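Side-chain contacts in intracellular exo-alpha-(1->5)-L-arabinofuranosidase (PDB 2Y2W), which hydrolyses terminal alpha-(1->5)-linked L-arabinofuranosyl bonds in plant arabinans and also acts on wheat arabinoxylan: residues G213-G218 against S282-Y287; C107-G112 against S337-G342; E228-A233 against V251-S256; P261-W266 against I314-D319; G342-D347 against N412-I417. One frame throughout, in Å; residues are numbered along the deposited sequence.

Contact 1: residues G213-G218 against S282-Y287; sequences GNEMDG and SCHAYY
H284 and E215 are joined by one bent hydrogen bond, in which H284 ND1 donates to E215 OE2 over 3.2 Å with an N-H...O angle of 140°. The oxygen is tilted out of the imidazole plane. On the acceptor side, the N-H comes from above the carboxylate plane, and the two flat groups are turned 32° against each other. Beside this bond the aliphatic stem of the glutamate touches the ring, with E215 CG 3.6 Å from H284 CE1. Histidine suits the place by offering an N-H next to a carbon that can pack on a methylene.

E215 needs its length: CG lies anti to the carbonyl carbon (chi1 -69°) and the chain then runs on extended, carrying the carboxylate to the ring. Its backbone begins a type I turn closed by G218 N to E215 O at 3.1 Å. N214 brings OD1 to the edge of the same imidazole, 4.2 Å from H284 CE1, but that oxygen is held chiefly by a hydrogen bond from R109 NH2. A water accepts from E215 N and is weakly linked to S282 OG.

By similarity E215 is the proton donor/acceptor and N214 and Y286 bind arabinofuranose, so H284 is probably a second-shell residue that steadies the E215 carboxylate. The 213-218 loop leaves barrel strand 209-212 on the way to helix 227-244, and faces strand 280-287, where H284 also packs on E340 of the adjoining strand 335-341.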
# COMPACT_ATOMS: atom_id res chain seq x y z
N GLY D 213 -14.97 1.87 -0.10
CA GLY D 213 -14.44 2.87 0.81
C GLY D 213 -15.49 3.87 1.25
O GLY D 213 -16.63 3.83 0.79
N ASN D 214 -15.08 4.77 2.15
CA ASN D 214 -15.93 5.84 2.64
C ASN D 214 -15.19 7.17 2.72
O ASN D 214 -14.06 7.22 3.20
CB ASN D 214 -16.48 5.49 4.02
CG ASN D 214 -17.39 6.57 4.56
OD1 ASN D 214 -18.56 6.66 4.18
ND2 ASN D 214 -16.85 7.40 5.44
N GLU D 215 -15.84 8.22 2.23
CA GLU D 215 -15.37 9.61 2.35
C GLU D 215 -13.84 9.74 2.30
O GLU D 215 -13.24 10.40 3.15
CB GLU D 215 -15.93 10.27 3.62
CG GLU D 215 -17.44 10.52 3.59
CD GLU D 215 -17.96 11.23 4.83
OE1 GLU D 215 -17.51 10.89 5.95
OE2 GLU D 215 -18.82 12.12 4.69
N MET D 216 -13.23 9.13 1.30
CA MET D 216 -11.78 9.06 1.18
C MET D 216 -11.11 10.41 0.87
O MET D 216 -9.89 10.53 0.94
CB MET D 216 -11.37 8.00 0.16
CG MET D 216 -11.78 6.58 0.54
SD MET D 216 -11.10 6.03 2.12
CE MET D 216 -9.37 5.83 1.69
N ASP D 217 -11.93 11.41 0.54
CA ASP D 217 -11.45 12.77 0.28
C ASP D 217 -11.35 13.61 1.55
O ASP D 217 -10.59 14.58 1.61
CB ASP D 217 -12.34 13.48 -0.75
CG ASP D 217 -13.76 13.72 -0.24
OD1 ASP D 217 -14.26 12.90 0.56
OD2 ASP D 217 -14.37 14.73 -0.65
N GLY D 218 -12.13 13.24 2.57
CA GLY D 218 -12.15 13.96 3.84
C GLY D 218 -10.88 13.73 4.64
O GLY D 218 -10.49 12.58 4.86
N SER D 282 -20.83 8.45 -5.41
CA SER D 282 -21.51 8.83 -4.18
C SER D 282 -21.52 10.34 -3.96
O SER D 282 -20.54 11.02 -4.24
CB SER D 282 -20.87 8.14 -2.97
OG SER D 282 -19.69 8.80 -2.57
N CYS D 283 -22.64 10.84 -3.45
CA CYS D 283 -22.77 12.24 -3.06
C CYS D 283 -23.19 12.34 -1.60
O CYS D 283 -24.07 11.60 -1.15
CB CYS D 283 -23.80 12.95 -3.94
SG CYS D 283 -23.40 12.99 -5.69
N HIS D 284 -22.55 13.25 -0.88
CA HIS D 284 -22.83 13.46 0.54
C HIS D 284 -23.26 14.91 0.78
O HIS D 284 -22.55 15.84 0.39
CB HIS D 284 -21.62 13.10 1.39
CG HIS D 284 -21.29 11.63 1.38
ND1 HIS D 284 -20.80 10.97 2.49
CD2 HIS D 284 -21.39 10.70 0.40
CE1 HIS D 284 -20.61 9.70 2.19
NE2 HIS D 284 -20.96 9.51 0.93
N ALA D 285 -24.42 15.09 1.41
CA ALA D 285 -24.97 16.42 1.63
C ALA D 285 -25.69 16.56 2.97
O ALA D 285 -26.80 16.07 3.14
CB ALA D 285 -25.90 16.80 0.48
N TYR D 286 -25.04 17.24 3.91
CA TYR D 286 -25.63 17.54 5.21
C TYR D 286 -25.95 19.03 5.34
O TYR D 286 -25.21 19.88 4.82
CB TYR D 286 -24.68 17.12 6.34
CG TYR D 286 -24.51 15.63 6.53
CD1 TYR D 286 -25.49 14.86 7.15
CD2 TYR D 286 -23.35 14.99 6.10
CE1 TYR D 286 -25.33 13.49 7.33
CE2 TYR D 286 -23.17 13.62 6.28
CZ TYR D 286 -24.17 12.88 6.89
OH TYR D 286 -24.00 11.52 7.07
N TYR D 287 -27.05 19.34 6.02
CA TYR D 287 -27.49 20.72 6.20
C TYR D 287 -28.02 20.98 7.61
O TYR D 287 -28.60 20.09 8.22
CB TYR D 287 -28.57 21.08 5.18
CG TYR D 287 -28.21 20.75 3.75
CD1 TYR D 287 -27.40 21.60 3.00
CD2 TYR D 287 -28.68 19.59 3.14
CE1 TYR D 287 -27.06 21.31 1.69
CE2 TYR D 287 -28.34 19.28 1.83
CZ TYR D 287 -27.54 20.14 1.11
OH TYR D 287 -27.21 19.84 -0.19
O HOH W 1 -18.46 8.08 0.41

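Contact 2: residues C107-G112 against S337-G342; sequences CVRYPG and SFDEWG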
# COMPACT_ATOMS: atom_id res chain seq x y z
N CYS D 107 -33.48 -0.10 1.32
CA CYS D 107 -32.08 -0.47 1.23
C CYS D 107 -31.29 0.28 2.30
O CYS D 107 -31.43 1.49 2.43
CB CYS D 107 -31.54 -0.13 -0.16
SG CYS D 107 -29.78 -0.47 -0.40
N VAL D 108 -30.48 -0.45 3.05
CA VAL D 108 -29.74 0.13 4.17
C VAL D 108 -28.24 -0.01 3.99
O VAL D 108 -27.73 -1.11 3.72
CB VAL D 108 -30.17 -0.49 5.53
CG1 VAL D 108 -29.51 0.25 6.69
CG2 VAL D 108 -31.68 -0.47 5.69
N ARG D 109 -27.53 1.10 4.15
CA ARG D 109 -26.07 1.14 4.01
C ARG D 109 -25.40 0.73 5.32
O ARG D 109 -25.80 1.18 6.40
CB ARG D 109 -25.63 2.53 3.55
CG ARG D 109 -24.16 2.65 3.19
CD ARG D 109 -23.93 3.90 2.37
NE ARG D 109 -22.51 4.14 2.12
CZ ARG D 109 -21.79 5.08 2.72
NH1 ARG D 109 -22.36 5.89 3.61
NH2 ARG D 109 -20.51 5.22 2.43
N TYR D 110 -24.38 -0.12 5.21
CA TYR D 110 -23.74 -0.76 6.36
C TYR D 110 -22.30 -1.13 5.99
O TYR D 110 -22.04 -1.49 4.84
CB TYR D 110 -24.53 -2.01 6.74
CG TYR D 110 -24.02 -2.75 7.97
CD1 TYR D 110 -24.35 -2.32 9.25
CD2 TYR D 110 -23.22 -3.88 7.84
CE1 TYR D 110 -23.89 -2.99 10.38
CE2 TYR D 110 -22.76 -4.56 8.96
CZ TYR D 110 -23.09 -4.11 10.22
OH TYR D 110 -22.63 -4.78 11.33
N PRO D 111 -21.36 -1.04 6.96
CA PRO D 111 -21.50 -0.54 8.33
C PRO D 111 -20.98 0.89 8.52
O PRO D 111 -20.84 1.34 9.66
CB PRO D 111 -20.63 -1.51 9.13
CG PRO D 111 -19.53 -1.90 8.17
CD PRO D 111 -20.03 -1.65 6.76
N GLY D 112 -20.70 1.60 7.43
CA GLY D 112 -20.13 2.94 7.49
C GLY D 112 -19.96 3.60 6.13
O GLY D 112 -20.15 2.96 5.11
N SER D 337 -25.43 8.36 -6.46
CA SER D 337 -25.86 7.72 -5.22
C SER D 337 -25.70 8.68 -4.04
O SER D 337 -24.61 8.81 -3.48
CB SER D 337 -25.08 6.43 -4.98
OG SER D 337 -25.53 5.76 -3.81
N PHE D 338 -26.79 9.34 -3.66
CA PHE D 338 -26.81 10.23 -2.50
C PHE D 338 -26.84 9.42 -1.20
O PHE D 338 -27.80 9.51 -0.43
CB PHE D 338 -27.99 11.19 -2.58
CG PHE D 338 -27.61 12.59 -2.98
CD1 PHE D 338 -27.48 12.93 -4.32
CD2 PHE D 338 -27.37 13.56 -2.01
CE1 PHE D 338 -27.12 14.23 -4.68
CE2 PHE D 338 -27.01 14.85 -2.36
CZ PHE D 338 -26.89 15.19 -3.70
N ASP D 339 -25.78 8.66 -0.95
CA ASP D 339 -25.76 7.68 0.12
C ASP D 339 -25.55 8.25 1.53
O ASP D 339 -25.59 7.51 2.51
CB ASP D 339 -24.77 6.53 -0.18
CG ASP D 339 -23.37 7.01 -0.52
OD1 ASP D 339 -23.09 8.22 -0.40
OD2 ASP D 339 -22.55 6.16 -0.92
N GLU D 340 -25.32 9.55 1.62
CA GLU D 340 -25.36 10.26 2.90
C GLU D 340 -25.98 11.64 2.73
O GLU D 340 -25.34 12.56 2.23
CB GLU D 340 -23.96 10.36 3.53
CG GLU D 340 -23.53 9.10 4.29
CD GLU D 340 -22.26 9.29 5.09
OE1 GLU D 340 -22.06 10.38 5.68
OE2 GLU D 340 -21.46 8.33 5.15
N TRP D 341 -27.25 11.76 3.12
CA TRP D 341 -27.95 13.04 3.08
C TRP D 341 -28.82 13.25 4.32
O TRP D 341 -29.12 12.29 5.03
CB TRP D 341 -28.78 13.18 1.79
CG TRP D 341 -30.01 12.31 1.75
CD1 TRP D 341 -30.10 11.03 1.28
CD2 TRP D 341 -31.34 12.66 2.17
NE1 TRP D 341 -31.38 10.56 1.39
CE2 TRP D 341 -32.17 11.55 1.94
CE3 TRP D 341 -31.90 13.82 2.73
CZ2 TRP D 341 -33.53 11.55 2.24
CZ3 TRP D 341 -33.26 13.82 3.04
CH2 TRP D 341 -34.06 12.69 2.79
N GLY D 342 -29.20 14.50 4.57
CA GLY D 342 -30.10 14.82 5.67
C GLY D 342 -29.67 16.03 6.49
O GLY D 342 -28.68 16.68 6.18
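R109 and D339 bring the two backbones closest, with their CA atoms 7.6 Å apart; strands 107-110 and 335-341 are the second and seventh of the eight-stranded (alpha/beta)8, or TIM, barrel, not neighbours in it, and side chains make the link. The centre of the network is the R109 guanidinium. Arginine fits because it can reach inward from its strand and serve two carboxylates at once.

R109 NH1 gives E340 OE2 a fairly straight hydrogen bond of 3.0 Å (157°), part of a salt bridge. The oxygen lies almost in the guanidinium plane and accepts the hydrogen bond on its anti lone pair, although the guanidinium and carboxylate planes are 45° apart. D339 is placed differently: its OD2 lies over one face of the guanidinium, 3.7 Å from R109 NE, a long salt bridge of charge alone to which no N-H points. A short aspartate does this because CG sits between the backbone N and the carbonyl carbon (chi1 53°), while the R109 chain, extended from CG to NE, lays CD 3.8 Å from D339 CB.

E340 is, by similarity, the catalytic nucleophile that bonds covalently to the sugar. Its other oxygen, OE1, is hydrogen-bonded by Y286 OH. The same arginine also serves N214, so it probably positions both the nucleophile and a likely sugar-binding residue. On the guanidinium face opposite D339, the carbonyl G112 O, which follows the cis peptide bond before P111, stands 3.5 Å above the plane, over its centre.

Contact 3: residues E228-A233 against V251-S256; sequences EEYAGA and VACGSS
Y230 pushes the hydroxyl end of its ring against C253, overlapping both its backbone and its thiol. C253 N donates to Y230 OH over 2.8 Å in a nearly straight bond (175°). The sulfur stands obliquely beside the ring, C253 SG being 4.5 Å from the ring centroid, and C253 CB approaches Y230 CZ to 3.6 Å. On the ring's edge lies the methyl of A252, with A252 CB 4.1 Å from Y230 OH. The first torsion, with CG trans to the backbone N (chi1 -177°), directs the long side chain to the strand end.

Tyrosine suits this buried place because its hydroxyl can use both its roles: besides accepting from C253 N, it is hydrogen-bonded to the carbonyl I212 O. A phenylalanine at this position would probably leave the C253 amide and the I212 carbonyl without their shared partner.

The hydroxyl thus links the ends of neighbouring parallel strands 209-212 and 249-252 to the helix 227-244 between them, an arrangement that belongs to the beta-alpha-beta unit of the TIM barrel.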
# COMPACT_ATOMS: atom_id res chain seq x y z
N GLU D 228 -5.74 11.07 -7.07
CA GLU D 228 -5.00 10.07 -7.86
C GLU D 228 -4.84 8.73 -7.13
O GLU D 228 -5.02 7.67 -7.74
CB GLU D 228 -3.64 10.62 -8.29
CG GLU D 228 -3.70 11.73 -9.35
CD GLU D 228 -3.93 11.21 -10.77
OE1 GLU D 228 -3.83 9.98 -11.01
OE2 GLU D 228 -4.19 12.04 -11.67
N GLU D 229 -4.52 8.79 -5.84
CA GLU D 229 -4.38 7.59 -5.01
C GLU D 229 -5.66 6.76 -4.99
O GLU D 229 -5.61 5.54 -5.16
CB GLU D 229 -3.98 7.96 -3.58
CG GLU D 229 -2.48 8.16 -3.37
CD GLU D 229 -2.14 8.88 -2.05
OE1 GLU D 229 -3.06 9.08 -1.22
OE2 GLU D 229 -0.96 9.23 -1.86
N TYR D 230 -6.80 7.42 -4.79
CA TYR D 230 -8.09 6.73 -4.74
C TYR D 230 -8.51 6.20 -6.10
O TYR D 230 -9.00 5.07 -6.19
CB TYR D 230 -9.19 7.62 -4.14
CG TYR D 230 -10.53 6.91 -4.00
CD1 TYR D 230 -10.73 5.95 -3.01
CD2 TYR D 230 -11.58 7.19 -4.88
CE1 TYR D 230 -11.95 5.29 -2.89
CE2 TYR D 230 -12.81 6.53 -4.76
CZ TYR D 230 -12.98 5.58 -3.77
OH TYR D 230 -14.18 4.93 -3.65
N ALA D 231 -8.33 7.00 -7.14
CA ALA D 231 -8.61 6.58 -8.52
C ALA D 231 -7.91 5.26 -8.84
O ALA D 231 -8.55 4.33 -9.34
CB ALA D 231 -8.20 7.67 -9.51
N GLY D 232 -6.62 5.19 -8.53
CA GLY D 232 -5.84 3.96 -8.70
C GLY D 232 -6.37 2.80 -7.87
O GLY D 232 -6.44 1.67 -8.35
N ALA D 233 -6.75 3.09 -6.63
CA ALA D 233 -7.23 2.07 -5.70
C ALA D 233 -8.60 1.52 -6.09
O ALA D 233 -8.80 0.30 -6.14
CB ALA D 233 -7.24 2.60 -4.28
N VAL D 251 -20.01 1.31 -6.05
CA VAL D 251 -20.06 2.74 -5.75
C VAL D 251 -18.67 3.28 -5.41
O VAL D 251 -18.01 2.78 -4.50
CB VAL D 251 -21.02 3.05 -4.57
CG1 VAL D 251 -21.25 4.55 -4.44
CG2 VAL D 251 -22.35 2.32 -4.73
N ALA D 252 -18.25 4.30 -6.15
CA ALA D 252 -17.01 5.03 -5.85
C ALA D 252 -17.31 6.23 -4.98
O ALA D 252 -18.37 6.86 -5.12
CB ALA D 252 -16.34 5.47 -7.13
N CYS D 253 -16.38 6.55 -4.08
CA CYS D 253 -16.48 7.74 -3.24
C CYS D 253 -16.41 8.99 -4.09
O CYS D 253 -15.53 9.13 -4.94
CB CYS D 253 -15.35 7.78 -2.20
SG CYS D 253 -15.30 6.42 -1.02
N GLY D 254 -17.36 9.90 -3.88
CA GLY D 254 -17.34 11.20 -4.52
C GLY D 254 -16.87 12.21 -3.50
O GLY D 254 -15.93 11.95 -2.74
N SER D 255 -17.53 13.36 -3.47
CA SER D 255 -17.23 14.39 -2.48
C SER D 255 -18.05 14.19 -1.20
O SER D 255 -19.20 13.73 -1.24
CB SER D 255 -17.45 15.79 -3.06
OG SER D 255 -16.46 16.09 -4.04
N SER D 256 -17.44 14.55 -0.07
CA SER D 256 -18.10 14.47 1.23
C SER D 256 -19.03 15.65 1.45
O SER D 256 -19.74 15.72 2.46
CB SER D 256 -17.06 14.39 2.34
OG SER D 256 -16.28 13.21 2.21

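Contact 4: residues P261-W266 against I314-D319; sequences PTFGTW and IATVSD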
# COMPACT_ATOMS: atom_id res chain seq x y z
N PRO D 261 -12.80 21.40 -1.17
CA PRO D 261 -11.90 22.06 -2.12
C PRO D 261 -11.64 21.21 -3.36
O PRO D 261 -11.23 21.74 -4.40
CB PRO D 261 -10.61 22.25 -1.31
CG PRO D 261 -10.68 21.21 -0.24
CD PRO D 261 -12.13 21.08 0.10
N THR D 262 -11.88 19.91 -3.24
CA THR D 262 -11.67 18.96 -4.33
C THR D 262 -12.97 18.63 -5.09
O THR D 262 -13.00 17.73 -5.94
CB THR D 262 -10.98 17.67 -3.81
OG1 THR D 262 -10.59 16.84 -4.91
CG2 THR D 262 -11.89 16.88 -2.85
N PHE D 263 -14.04 19.37 -4.78
CA PHE D 263 -15.35 19.16 -5.40
C PHE D 263 -15.31 19.27 -6.92
O PHE D 263 -14.69 20.18 -7.47
CB PHE D 263 -16.37 20.15 -4.82
CG PHE D 263 -17.79 19.89 -5.24
CD1 PHE D 263 -18.43 18.71 -4.89
CD2 PHE D 263 -18.50 20.84 -5.97
CE1 PHE D 263 -19.75 18.46 -5.28
CE2 PHE D 263 -19.82 20.61 -6.36
CZ PHE D 263 -20.45 19.42 -6.01
N GLY D 264 -15.98 18.33 -7.58
CA GLY D 264 -15.99 18.27 -9.04
C GLY D 264 -14.78 17.57 -9.62
O GLY D 264 -14.91 16.58 -10.34
N THR D 265 -13.59 18.10 -9.30
CA THR D 265 -12.33 17.56 -9.83
C THR D 265 -11.98 16.18 -9.26
O THR D 265 -11.30 15.39 -9.92
CB THR D 265 -11.15 18.53 -9.58
OG1 THR D 265 -11.15 18.96 -8.21
CG2 THR D 265 -11.27 19.76 -10.48
N TRP D 266 -12.46 15.90 -8.05
CA TRP D 266 -12.32 14.57 -7.46
C TRP D 266 -13.05 13.55 -8.33
O TRP D 266 -12.46 12.58 -8.79
CB TRP D 266 -12.88 14.55 -6.04
CG TRP D 266 -12.91 13.18 -5.41
CD1 TRP D 266 -13.87 12.23 -5.56
CD2 TRP D 266 -11.92 12.63 -4.54
NE1 TRP D 266 -13.54 11.11 -4.83
CE2 TRP D 266 -12.35 11.33 -4.19
CE3 TRP D 266 -10.71 13.10 -4.01
CZ2 TRP D 266 -11.62 10.49 -3.35
CZ3 TRP D 266 -9.98 12.27 -3.17
CH2 TRP D 266 -10.44 10.98 -2.84
N ILE D 314 -26.07 18.06 -7.58
CA ILE D 314 -26.48 17.09 -8.59
C ILE D 314 -25.97 17.47 -9.98
O ILE D 314 -25.42 16.63 -10.69
CB ILE D 314 -28.03 16.89 -8.59
CG1 ILE D 314 -28.46 16.12 -7.34
CG2 ILE D 314 -28.49 16.15 -9.85
CD1 ILE D 314 -29.90 16.36 -6.92
N ALA D 315 -26.12 18.74 -10.34
CA ALA D 315 -25.69 19.24 -11.65
C ALA D 315 -24.19 19.06 -11.88
O ALA D 315 -23.78 18.59 -12.94
CB ALA D 315 -26.09 20.70 -11.83
N THR D 316 -23.40 19.41 -10.87
CA THR D 316 -21.94 19.39 -10.97
C THR D 316 -21.37 17.97 -11.01
O THR D 316 -20.46 17.68 -11.79
CB THR D 316 -21.28 20.18 -9.80
OG1 THR D 316 -21.98 21.41 -9.60
CG2 THR D 316 -19.82 20.48 -10.09
N VAL D 317 -21.91 17.09 -10.17
CA VAL D 317 -21.46 15.70 -10.12
C VAL D 317 -21.85 14.95 -11.40
O VAL D 317 -21.04 14.19 -11.94
CB VAL D 317 -21.98 14.97 -8.85
CG1 VAL D 317 -21.65 13.48 -8.90
CG2 VAL D 317 -21.39 15.59 -7.60
N SER D 318 -23.07 15.20 -11.88
CA SER D 318 -23.54 14.62 -13.14
C SER D 318 -22.64 15.00 -14.31
O SER D 318 -22.27 14.15 -15.11
CB SER D 318 -24.98 15.06 -13.42
OG SER D 318 -25.84 14.68 -12.37
N ASP D 319 -22.30 16.29 -14.38
CA ASP D 319 -21.42 16.81 -15.43
C ASP D 319 -20.05 16.15 -15.36
O ASP D 319 -19.44 15.83 -16.40
CB ASP D 319 -21.31 18.33 -15.31
CG ASP D 319 -20.45 18.94 -16.40
OD1 ASP D 319 -20.81 18.81 -17.59
OD2 ASP D 319 -19.42 19.56 -16.05
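The carbonyl oxygen of I314 is gripped twice by S318, one turn on in helix 307-327: S318 N reaches I314 O at 3.0 Å and S318 OG at 2.6 Å, from opposite faces of the carbonyl plane. The serine thus spends its hydroxyl within the helix, while the packing across the contact is apolar.

That packing belongs to F263, whose CE1 and CE2 atoms touch two successive residues of the helix. F263 CE2 lies 3.7 Å from the T316 CG2 methyl, and F263 CE1 is 4.0 Å from V317 CG2; both methyls approach the ring obliquely. T316 is well chosen here: its OG1 bonds back to K312 O, and its methyl, trans to the backbone N, is presented to the phenyl. Valine adds a second branched apolar surface. Replacing F263 by an alanine would probably open a gap beside T316 and V317 and leave F313, which meets the ring edge-to-face, without that partner.

Glycine suits position 264 because the backbone phi of G264 is positive; a CB there would lie near T316 CG2. G264 is the N-cap of helix 265-274, and W266 N, in the first turn, donates back to T262 O at 2.8 Å.

The contact therefore ties the loop that runs from strand 249-252 into helix 265-274 to helix 307-327 on the outside of the barrel, where V317 also rests on strands 280-287 and 335-341.

Contact 5: residues G342-D347 against N412-I417; sequences GVWYSD and NVIAPI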
# COMPACT_ATOMS: atom_id res chain seq x y z
N GLY D 342 -29.20 14.50 4.57
CA GLY D 342 -30.10 14.82 5.67
C GLY D 342 -29.67 16.03 6.49
O GLY D 342 -28.68 16.68 6.18
N VAL D 343 -30.44 16.30 7.55
CA VAL D 343 -30.15 17.41 8.45
C VAL D 343 -29.25 16.95 9.59
O VAL D 343 -29.58 15.99 10.29
CB VAL D 343 -31.45 18.05 9.01
CG1 VAL D 343 -31.15 19.06 10.10
CG2 VAL D 343 -32.26 18.70 7.89
N TRP D 344 -28.11 17.62 9.75
CA TRP D 344 -27.18 17.34 10.85
C TRP D 344 -26.50 18.60 11.37
O TRP D 344 -25.77 19.27 10.63
CB TRP D 344 -26.15 16.28 10.44
CG TRP D 344 -25.01 16.07 11.42
CD1 TRP D 344 -25.06 16.15 12.78
CD2 TRP D 344 -23.65 15.70 11.09
NE1 TRP D 344 -23.82 15.88 13.32
CE2 TRP D 344 -22.95 15.60 12.31
CE3 TRP D 344 -22.98 15.46 9.89
CZ2 TRP D 344 -21.59 15.26 12.36
CZ3 TRP D 344 -21.62 15.12 9.95
CH2 TRP D 344 -20.95 15.03 11.17
N TYR D 345 -26.74 18.91 12.64
CA TYR D 345 -26.08 20.02 13.33
C TYR D 345 -24.65 19.62 13.70
O TYR D 345 -24.40 19.12 14.80
CB TYR D 345 -26.89 20.45 14.55
CG TYR D 345 -28.17 21.18 14.20
CD1 TYR D 345 -29.37 20.48 13.99
CD2 TYR D 345 -28.19 22.57 14.05
CE1 TYR D 345 -30.54 21.15 13.66
CE2 TYR D 345 -29.36 23.24 13.72
CZ TYR D 345 -30.53 22.54 13.52
OH TYR D 345 -31.68 23.21 13.19
N SER D 346 -23.73 19.85 12.77
CA SER D 346 -22.36 19.36 12.87
C SER D 346 -21.43 20.22 13.74
O SER D 346 -20.28 19.85 13.98
CB SER D 346 -21.76 19.17 11.48
OG SER D 346 -21.92 20.33 10.68
N ASP D 347 -21.94 21.36 14.21
CA ASP D 347 -21.18 22.24 15.10
C ASP D 347 -20.91 21.62 16.47
O ASP D 347 -19.89 21.92 17.10
CB ASP D 347 -21.85 23.61 15.23
CG ASP D 347 -23.32 23.52 15.61
OD1 ASP D 347 -23.97 22.49 15.34
OD2 ASP D 347 -23.84 24.51 16.17
N ASN D 412 -31.55 6.66 16.24
CA ASN D 412 -30.85 7.44 17.28
C ASN D 412 -29.88 8.51 16.78
O ASN D 412 -29.94 9.66 17.23
CB ASN D 412 -30.15 6.52 18.31
CG ASN D 412 -31.13 5.86 19.26
OD1 ASN D 412 -32.24 6.34 19.47
ND2 ASN D 412 -30.71 4.75 19.85
N VAL D 413 -29.00 8.12 15.87
CA VAL D 413 -28.00 9.01 15.29
C VAL D 413 -28.63 9.76 14.12
O VAL D 413 -29.02 9.14 13.13
CB VAL D 413 -26.76 8.22 14.81
CG1 VAL D 413 -25.74 9.14 14.16
CG2 VAL D 413 -26.13 7.46 15.97
N ILE D 414 -28.73 11.09 14.25
CA ILE D 414 -29.41 11.94 13.25
C ILE D 414 -30.55 11.21 12.53
O ILE D 414 -30.53 11.04 11.31
CB ILE D 414 -28.41 12.61 12.25
CG1 ILE D 414 -27.33 11.62 11.77
CG2 ILE D 414 -27.80 13.86 12.87
CD1 ILE D 414 -26.49 12.12 10.61
N ALA D 415 -31.55 10.79 13.30
CA ALA D 415 -32.49 9.77 12.84
C ALA D 415 -33.97 10.15 12.96
O ALA D 415 -34.35 10.90 13.86
CB ALA D 415 -32.24 8.49 13.59
N PRO D 416 -34.81 9.63 12.04
CA PRO D 416 -36.26 9.77 12.15
C PRO D 416 -36.83 8.90 13.27
O PRO D 416 -37.88 9.20 13.82
CB PRO D 416 -36.76 9.29 10.79
CG PRO D 416 -35.70 8.39 10.28
CD PRO D 416 -34.41 8.92 10.81
N ILE D 417 -36.11 7.82 13.58
CA ILE D 417 -36.50 6.92 14.65
C ILE D 417 -35.54 7.08 15.82
O ILE D 417 -34.33 6.90 15.67
CB ILE D 417 -36.48 5.44 14.18
CG1 ILE D 417 -37.31 5.26 12.90
CG2 ILE D 417 -36.98 4.52 15.30
CD1 ILE D 417 -37.05 3.95 12.18
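W344 and I414 meet through one methyl: I414 CG2 comes within 3.6 Å of W344 CD1, on the five-membered ring of the indole, approaching obliquely. The same methyl lies 3.8 Å from W344 CB and 3.8 Å from the carbonyl V343 O, so it fills the angle between the backbone and the start of the tryptophan side chain. A branched isoleucine does this well, since its other branch, with CG1 between the backbone N and the carbonyl carbon (chi1 43°), also brings I414 CD1 to 4.2 Å from W344 CB.

The wide indole has further neighbours. S346 CB sits 3.8 Å above one face, over its centre, and Y286 meets the ring edge-to-face. By similarity W344 is important for substrate recognition and Y286 binds arabinofuranose, so I414 is probably a second-shell residue that steadies the indole at the pocket.

Farther out, V343 O is hydrogen-bonded to Y380 OH, and I414 O to R407 NH1. The loop carrying I414 is tied at its base by N412 N to I417 O at 2.8 Å.

Both segments are mainly loop. Residues 342-347 lead from barrel strand 335-341 into helix 347-357. Residues 412-417 run from strand 402-408 to strand 417-419, with P416 and I417 resting on helices 94-103 and 431-440.

From the N terminus, 107-112 opens the widest loop, which contact 2 closes at 337-342 across the barrel between its second and seventh strands. Contact 1 lies wholly within that span, closing 213-218 on 282-287, and contact 3, joining helix 227-244 to the end of strand 249-252, lies within contact 1. Contact 4 begins inside contact 1 but ends beyond it at 314-319, so the two cross; it fastens the loop before helix 265-274 to helix 307-327 and also lies within contact 2. Contact 5 follows in series, starting at the G342 it shares with contact 2, and joins the loops after the last two barrel strands. Contacts 1 and 2 also adjoin through neighbouring strands 280-287 and 335-341.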